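Local coordinates for protein putative aminooxidase (Propionibacterium acnes, PDB 2BA9) that isomerises polyunsaturated fatty acids to produce conjugated linoleic acid, probably with the help of its bound flavin-adenine dinucleotide, at residues 350-353 against 354-357. Sequence-based numbering, arbitrary orientation.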
# COMPACT_ATOMS: atom_id res chain seq x y z
N ASP A 350 -22.58 8.78 -10.75
CA ASP A 350 -22.86 10.21 -10.93
C ASP A 350 -21.60 10.99 -11.29
O ASP A 350 -21.65 11.88 -12.15
CB ASP A 350 -23.50 10.82 -9.66
CG ASP A 350 -24.83 10.19 -9.30
OD1 ASP A 350 -25.47 9.54 -10.15
OD2 ASP A 350 -25.26 10.36 -8.15
N ASP A 351 -20.48 10.68 -10.66
CA ASP A 351 -19.19 11.35 -10.98
C ASP A 351 -18.72 11.05 -12.41
O ASP A 351 -18.37 11.97 -13.15
CB ASP A 351 -18.08 10.98 -9.98
CG ASP A 351 -18.20 11.71 -8.63
OD1 ASP A 351 -19.00 12.67 -8.48
OD2 ASP A 351 -17.46 11.32 -7.70
N MET A 352 -18.72 9.79 -12.82
CA MET A 352 -18.29 9.45 -14.19
C MET A 352 -19.18 10.06 -15.28
O MET A 352 -18.71 10.45 -16.34
CB MET A 352 -18.19 7.93 -14.37
CG MET A 352 -17.05 7.28 -13.55
SD MET A 352 -15.42 7.91 -13.98
CE MET A 352 -14.97 6.92 -15.42
N GLU A 353 -20.47 10.16 -15.03
CA GLU A 353 -21.35 10.82 -15.99
C GLU A 353 -21.00 12.31 -16.10
O GLU A 353 -20.89 12.87 -17.20
CB GLU A 353 -22.79 10.65 -15.59
CG GLU A 353 -23.74 11.00 -16.71
CD GLU A 353 -25.17 10.91 -16.27
OE1 GLU A 353 -25.44 10.14 -15.32
OE2 GLU A 353 -26.03 11.59 -16.90
N THR A 354 -20.81 12.93 -14.95
CA THR A 354 -20.33 14.30 -14.89
C THR A 354 -19.01 14.50 -15.65
O THR A 354 -18.86 15.49 -16.40
CB THR A 354 -20.20 14.71 -13.42
OG1 THR A 354 -21.52 14.75 -12.87
CG2 THR A 354 -19.50 16.05 -13.28
N PHE A 355 -18.09 13.56 -15.50
CA PHE A 355 -16.79 13.61 -16.20
C PHE A 355 -16.93 13.36 -17.72
O PHE A 355 -15.98 13.63 -18.47
CB PHE A 355 -15.77 12.61 -15.61
CG PHE A 355 -15.51 12.77 -14.12
CD1 PHE A 355 -15.72 13.97 -13.46
CD2 PHE A 355 -15.03 11.70 -13.38
CE1 PHE A 355 -15.46 14.10 -12.10
CE2 PHE A 355 -14.76 11.81 -12.01
CZ PHE A 355 -14.98 13.02 -11.37
N GLY A 356 -18.09 12.86 -18.15
CA GLY A 356 -18.35 12.57 -19.57
C GLY A 356 -17.97 11.16 -19.99
O GLY A 356 -17.81 10.87 -21.17
N HIS A 357 -17.86 10.27 -19.02
CA HIS A 357 -17.49 8.88 -19.27
C HIS A 357 -18.50 7.98 -18.55
O HIS A 357 -18.15 7.27 -17.61
CB HIS A 357 -16.06 8.63 -18.78
CG HIS A 357 -15.06 9.60 -19.31
ND1 HIS A 357 -14.76 9.71 -20.66
CD2 HIS A 357 -14.28 10.51 -18.68
CE1 HIS A 357 -13.85 10.65 -20.82
NE2 HIS A 357 -13.53 11.15 -19.64
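Met352 O accepts the long bond of a Schellman motif from His357 N at 2.8 Å, five residues on, and Gly356 N reaches Glu353 O at 3.0 Å; together they close the C-terminal end of helix 341-355. The second bond is bent, its donor standing above the carbonyl plane. Gly356 makes the reversal with a positive phi of 90°, where a side chain would press on the preceding carbonyl oxygen, and this explains a glycine here.

Just before this, the bonding is still that of a regular helix: Phe355 N donates to Asp351 O at 2.9 Å. Asp350 O is gripped twice, by Thr354 N and, from the opposite face of its plane, by Thr354 OG1 at 3.0 Å. The hydroxyl lies beside its own backbone N (chi1 -66°), which turns it back along the helix and lets threonine satisfy its polar group locally.

Around the Phe355 ring, Met352 SD meets the edge, 3.9 Å from Phe355 CD2, in a Met-aromatic contact. The bent chain carries Met352 CE to 3.9 Å from His357 CB. Asp351 O lies over one face of the Phe355 ring, and Asp351 CB stands above the same face, displaced toward CE2 and CZ.

Asp351 OD2 bonds to Val310 N and His309 ND1, while His357 ND1 bonds to Glu290 O. Met352 and Phe355 pack on Tyr313, fastening the helix end to strand 310-315 before the chain enters strand 359-373.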